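Local coordinates for initiator protein NS1 (Human bocavirus, PDB 4KW3) that probably nicks one DNA strand at the viral replication origin and unwinds it to start rolling-circle replication, this chain being its N-terminal origin-recognition and nickase domain, at residues Leu34-Thr42 / Arg148-Phe158. Residues are numbered along the deposited sequence; the frame is centred on the assembly and turned at random.
Sequences LHALLAHGT and RCKSLLATRPF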
ATOM      1  N   LEU A  34      11.663   1.346 -10.459  1.00 47.52           N
ATOM      2  CA  LEU A  34      10.899   0.600  -9.464  1.00 48.40           C
ATOM      3  C   LEU A  34      10.269  -0.636 -10.083  1.00 52.02           C
ATOM      4  O   LEU A  34      10.161  -1.669  -9.410  1.00 50.10           O
ATOM      5  CB  LEU A  34       9.834   1.450  -8.740  1.00 47.48           C
ATOM      6  CG  LEU A  34      10.371   2.581  -7.865  1.00 53.22           C
ATOM      7  CD1 LEU A  34       9.259   3.247  -7.087  1.00 54.27           C
ATOM      8  CD2 LEU A  34      11.491   2.106  -6.937  1.00 52.44           C
ATOM      9  N   HIS A  35       9.886  -0.543 -11.362  1.00 52.28           N
ATOM     10  CA  HIS A  35       9.322  -1.700 -12.066  1.00 52.10           C
ATOM     11  C   HIS A  35      10.301  -2.859 -11.962  1.00 57.74           C
ATOM     12  O   HIS A  35       9.894  -3.992 -11.700  1.00 51.07           O
ATOM     13  CB  HIS A  35       9.042  -1.421 -13.560  1.00 49.75           C
ATOM     14  CG  HIS A  35       8.064  -0.315 -13.813  1.00 48.85           C
ATOM     15  ND1 HIS A  35       7.968   0.323 -15.028  1.00 55.11           N
ATOM     16  CD2 HIS A  35       7.148   0.269 -13.008  1.00 48.59           C
ATOM     17  CE1 HIS A  35       7.041   1.260 -14.960  1.00 54.84           C
ATOM     18  NE2 HIS A  35       6.529   1.250 -13.743  1.00 54.37           N
ATOM     19  N   ALA A  36      11.590  -2.561 -12.151  1.00 52.57           N
ATOM     20  CA  ALA A  36      12.615  -3.589 -12.174  1.00 56.17           C
ATOM     21  C   ALA A  36      12.976  -4.082 -10.765  1.00 62.36           C
ATOM     22  O   ALA A  36      13.054  -5.298 -10.522  1.00 59.43           O
ATOM     23  CB  ALA A  36      13.858  -3.066 -12.900  1.00 46.62           C
ATOM     24  N   LEU A  37      13.184  -3.136  -9.846  1.00 53.67           N
ATOM     25  CA  LEU A  37      13.567  -3.463  -8.470  1.00 51.83           C
ATOM     26  C   LEU A  37      12.470  -4.223  -7.703  1.00 57.61           C
ATOM     27  O   LEU A  37      12.765  -5.128  -6.923  1.00 61.62           O
ATOM     28  CB  LEU A  37      14.003  -2.204  -7.717  1.00 48.62           C
ATOM     29  CG  LEU A  37      15.371  -1.592  -8.052  1.00 46.97           C
ATOM     30  CD1 LEU A  37      15.519  -0.198  -7.427  1.00 44.38           C
ATOM     31  CD2 LEU A  37      16.519  -2.494  -7.619  1.00 48.51           C
ATOM     32  N   LEU A  38      11.208  -3.847  -7.913  1.00 55.03           N
ATOM     33  CA  LEU A  38      10.105  -4.443  -7.160  1.00 53.15           C
ATOM     34  C   LEU A  38       9.273  -5.466  -7.936  1.00 55.04           C
ATOM     35  O   LEU A  38       8.672  -6.360  -7.338  1.00 52.05           O
ATOM     36  CB  LEU A  38       9.163  -3.356  -6.626  1.00 46.89           C
ATOM     37  CG  LEU A  38       9.835  -2.270  -5.794  1.00 43.68           C
ATOM     38  CD1 LEU A  38       8.797  -1.291  -5.288  1.00 37.10           C
ATOM     39  CD2 LEU A  38      10.639  -2.876  -4.645  1.00 47.47           C
ATOM     40  N   ALA A  39       9.238  -5.341  -9.258  1.00 59.06           N
ATOM     41  CA  ALA A  39       8.318  -6.142 -10.067  1.00 55.76           C
ATOM     42  C   ALA A  39       9.021  -6.663 -11.309  1.00 62.57           C
ATOM     43  O   ALA A  39       8.526  -6.515 -12.440  1.00 54.92           O
ATOM     44  CB  ALA A  39       7.097  -5.312 -10.452  1.00 43.33           C
ATOM     45  N   HIS A  40      10.194  -7.248 -11.102  1.00 56.96           N
ATOM     46  CA  HIS A  40      10.937  -7.756 -12.224  1.00 52.76           C
ATOM     47  C   HIS A  40      10.095  -8.792 -12.973  1.00 60.50           C
ATOM     48  O   HIS A  40       9.501  -9.685 -12.357  1.00 59.14           O
ATOM     49  CB  HIS A  40      12.261  -8.354 -11.781  1.00 60.21           C
ATOM     50  CG  HIS A  40      13.113  -8.787 -12.924  1.00 71.26           C
ATOM     51  ND1 HIS A  40      13.250  -8.029 -14.069  1.00 70.83           N
ATOM     52  CD2 HIS A  40      13.835  -9.913 -13.126  1.00 73.35           C
ATOM     53  CE1 HIS A  40      14.044  -8.659 -14.914  1.00 70.97           C
ATOM     54  NE2 HIS A  40      14.409  -9.805 -14.367  1.00 74.95           N
ATOM     55  N   GLY A  41      10.006  -8.628 -14.295  1.00 59.87           N
ATOM     56  CA  GLY A  41       9.157  -9.464 -15.128  1.00 50.95           C
ATOM     57  C   GLY A  41       7.939  -8.734 -15.690  1.00 61.65           C
ATOM     58  O   GLY A  41       7.183  -9.289 -16.492  1.00 67.64           O
ATOM     59  N   THR A  42       7.759  -7.476 -15.294  1.00 52.07           N
ATOM     60  CA  THR A  42       6.567  -6.728 -15.652  1.00 51.70           C
ATOM     61  C   THR A  42       6.978  -5.514 -16.447  1.00 58.23           C
ATOM     62  O   THR A  42       6.121  -4.751 -16.898  1.00 59.95           O
ATOM     63  CB  THR A  42       5.802  -6.155 -14.409  1.00 50.44           C
ATOM     64  OG1 THR A  42       6.691  -5.340 -13.642  1.00 45.55           O
ATOM     65  CG2 THR A  42       5.207  -7.238 -13.521  1.00 44.66           C
ATOM     66  N   ARG A 148      13.353  -7.670  -1.494  1.00 45.09           N
ATOM     67  CA  ARG A 148      12.668  -7.840  -2.766  1.00 49.61           C
ATOM     68  C   ARG A 148      13.536  -7.296  -3.905  1.00 55.72           C
ATOM     69  O   ARG A 148      13.633  -7.919  -4.974  1.00 57.24           O
ATOM     70  CB  ARG A 148      11.296  -7.154  -2.747  1.00 47.09           C
ATOM     71  CG  ARG A 148      10.596  -7.228  -4.066  1.00 58.37           C
ATOM     72  CD  ARG A 148      10.153  -8.646  -4.386  1.00 69.42           C
ATOM     73  NE  ARG A 148      10.157  -8.865  -5.832  1.00 85.59           N
ATOM     74  CZ  ARG A 148       9.203  -9.492  -6.516  1.00 92.88           C
ATOM     75  NH1 ARG A 148       8.114  -9.947  -5.903  1.00 87.48           N
ATOM     76  NH2 ARG A 148       9.332  -9.639  -7.831  1.00100.78           N
ATOM     77  N   CYS A 149      14.193  -6.160  -3.654  1.00 46.91           N
ATOM     78  CA  CYS A 149      15.128  -5.569  -4.615  1.00 48.99           C
ATOM     79  C   CYS A 149      16.202  -6.537  -5.068  1.00 54.85           C
ATOM     80  O   CYS A 149      16.607  -6.531  -6.225  1.00 65.56           O
ATOM     81  CB  CYS A 149      15.829  -4.344  -4.011  1.00 44.94           C
ATOM     82  SG  CYS A 149      14.779  -2.878  -3.927  1.00 59.45           S
ATOM     83  N   LYS A 150      16.661  -7.367  -4.147  1.00 50.68           N
ATOM     84  CA  LYS A 150      17.740  -8.292  -4.428  1.00 55.27           C
ATOM     85  C   LYS A 150      17.320  -9.431  -5.375  1.00 58.86           C
ATOM     86  O   LYS A 150      18.177 -10.083  -5.973  1.00 60.83           O
ATOM     87  CB  LYS A 150      18.318  -8.828  -3.124  1.00 58.65           C
ATOM     88  CG  LYS A 150      19.131  -7.802  -2.375  1.00 59.00           C
ATOM     89  CD  LYS A 150      19.467  -8.327  -1.006  1.00 62.28           C
ATOM     90  CE  LYS A 150      20.118  -7.270  -0.162  1.00 62.14           C
ATOM     91  NZ  LYS A 150      20.187  -7.756   1.230  1.00 62.24           N
ATOM     92  N   SER A 151      16.016  -9.696  -5.483  1.00 59.72           N
ATOM     93  CA  SER A 151      15.545 -10.759  -6.382  1.00 64.82           C
ATOM     94  C   SER A 151      15.904 -10.462  -7.850  1.00 63.99           C
ATOM     95  O   SER A 151      16.211 -11.383  -8.628  1.00 62.80           O
ATOM     96  CB  SER A 151      14.048 -11.014  -6.219  1.00 55.57           C
ATOM     97  OG  SER A 151      13.311  -9.909  -6.686  1.00 70.08           O
ATOM     98  N   LEU A 152      15.916  -9.174  -8.197  1.00 55.90           N
ATOM     99  CA  LEU A 152      16.393  -8.729  -9.503  1.00 55.13           C
ATOM    100  C   LEU A 152      17.798  -9.254  -9.783  1.00 62.29           C
ATOM    101  O   LEU A 152      18.130  -9.565 -10.923  1.00 67.14           O
ATOM    102  CB  LEU A 152      16.393  -7.201  -9.580  1.00 50.95           C
ATOM    103  CG  LEU A 152      16.949  -6.595 -10.870  1.00 54.54           C
ATOM    104  CD1 LEU A 152      16.176  -7.129 -12.058  1.00 56.17           C
ATOM    105  CD2 LEU A 152      16.907  -5.061 -10.835  1.00 45.70           C
ATOM    106  N   LEU A 153      18.615  -9.366  -8.741  1.00 65.75           N
ATOM    107  CA  LEU A 153      20.000  -9.805  -8.904  1.00 65.92           C
ATOM    108  C   LEU A 153      20.128 -11.233  -9.454  1.00 69.33           C
ATOM    109  O   LEU A 153      21.178 -11.597  -9.952  1.00 69.72           O
ATOM    110  CB  LEU A 153      20.803  -9.640  -7.606  1.00 64.46           C
ATOM    111  CG  LEU A 153      20.995  -8.212  -7.076  1.00 67.15           C
ATOM    112  CD1 LEU A 153      21.670  -8.234  -5.715  1.00 70.83           C
ATOM    113  CD2 LEU A 153      21.782  -7.335  -8.038  1.00 64.49           C
ATOM    114  N   ALA A 154      19.085 -12.053  -9.352  1.00 71.22           N
ATOM    115  CA  ALA A 154      19.148 -13.387  -9.961  1.00 73.36           C
ATOM    116  C   ALA A 154      19.162 -13.325 -11.490  1.00 74.40           C
ATOM    117  O   ALA A 154      19.559 -14.285 -12.154  1.00 76.54           O
ATOM    118  CB  ALA A 154      18.011 -14.249  -9.493  1.00 54.95           C
ATOM    119  N   THR A 155      18.748 -12.185 -12.037  1.00 67.29           N
ATOM    120  CA  THR A 155      18.626 -12.010 -13.472  1.00 59.94           C
ATOM    121  C   THR A 155      19.751 -11.157 -14.032  1.00 60.03           C
ATOM    122  O   THR A 155      20.263 -11.437 -15.104  1.00 69.00           O
ATOM    123  CB  THR A 155      17.300 -11.332 -13.818  1.00 64.56           C
ATOM    124  OG1 THR A 155      16.223 -12.182 -13.416  1.00 70.26           O
ATOM    125  CG2 THR A 155      17.205 -11.073 -15.308  1.00 58.89           C
ATOM    126  N   ARG A 156      20.144 -10.120 -13.307  1.00 65.04           N
ATOM    127  CA  ARG A 156      21.235  -9.256 -13.752  1.00 71.54           C
ATOM    128  C   ARG A 156      21.707  -8.372 -12.598  1.00 78.03           C
ATOM    129  O   ARG A 156      20.994  -8.216 -11.611  1.00 73.42           O
ATOM    130  CB  ARG A 156      20.797  -8.392 -14.937  1.00 62.78           C
ATOM    131  CG  ARG A 156      19.530  -7.624 -14.723  1.00 52.81           C
ATOM    132  CD  ARG A 156      19.401  -6.496 -15.729  1.00 54.69           C
ATOM    133  NE  ARG A 156      18.152  -5.755 -15.547  1.00 64.70           N
ATOM    134  CZ  ARG A 156      18.032  -4.671 -14.783  1.00 64.87           C
ATOM    135  NH1 ARG A 156      19.094  -4.189 -14.148  1.00 65.91           N
ATOM    136  NH2 ARG A 156      16.858  -4.052 -14.672  1.00 56.53           N
ATOM    137  N   PRO A 157      22.929  -7.820 -12.698  1.00 78.82           N
ATOM    138  CA  PRO A 157      23.312  -6.852 -11.669  1.00 70.52           C
ATOM    139  C   PRO A 157      22.503  -5.574 -11.784  1.00 69.60           C
ATOM    140  O   PRO A 157      21.828  -5.374 -12.792  1.00 75.52           O
ATOM    141  CB  PRO A 157      24.792  -6.588 -11.972  1.00 71.73           C
ATOM    142  CG  PRO A 157      24.994  -7.023 -13.374  1.00 72.66           C
ATOM    143  CD  PRO A 157      24.071  -8.190 -13.550  1.00 74.81           C
ATOM    144  N   PHE A 158      22.564  -4.735 -10.753  1.00 71.93           N
ATOM    145  CA  PHE A 158      21.863  -3.457 -10.753  1.00 67.72           C
ATOM    146  C   PHE A 158      22.472  -2.535 -11.782  1.00 68.36           C
ATOM    147  O   PHE A 158      23.684  -2.494 -11.939  1.00 80.49           O
ATOM    148  CB  PHE A 158      21.955  -2.766  -9.377  1.00 66.37           C
ATOM    149  CG  PHE A 158      21.179  -3.462  -8.280  1.00 71.10           C
ATOM    150  CD1 PHE A 158      19.951  -4.052  -8.539  1.00 71.21           C
ATOM    151  CD2 PHE A 158      21.685  -3.525  -6.988  1.00 65.68           C
ATOM    152  CE1 PHE A 158      19.252  -4.696  -7.532  1.00 67.61           C
ATOM    153  CE2 PHE A 158      20.989  -4.167  -5.977  1.00 55.25           C
ATOM    154  CZ  PHE A 158      19.774  -4.752  -6.249  1.00 59.45           C
TER
HETATM  155  O   HOH W   1      12.435  -7.633  -8.334  1.00 63.88           O
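A36, on helix 31-38, sets its CB against NH2 of R156 (3.6 Å) and, more loosely, against CD2 of L152. The guanidinium that it meets is tied by a salt bridge to E162 of helix 160-177, while its NH1 also bonds the carbonyl of P157. L37 comes next, where the two backbones draw closest: its side chain crosses that of F158 at about a right angle, CD2 of L37 meeting CE1 of F158 at 3.5 Å, its CB lies 3.9 Å from SG of C149, and its carbonyl oxygen receives a nearly straight CA-H...O contact from C149. Water 1 donates to this same oxygen and to OG of S151, bridging the segments. At the helix end, O of L38 sits 3.1 Å above the guanidinium plane of R148, towards its rim; the N-H groups do not point at it, and no hydrogen bond results. Beyond the helix, H40 swings CG anti to its backbone N (chi1 -175°), laying its ring across L152. CD1 of L152 makes a CH-pi contact 3.6 Å from the centroid of the H40 ring, 10° off the normal, while OG1 of T155 lies at the ring edge and E43 bonds ND1. Away from the annotated sites, apolar, ring-face and guanidinium contacts thus join the end of helix 31-38 and the following turn to the chain after helix 134-149; water satisfies the L37 carbonyl, and E43 and E162 help place H40 and R156.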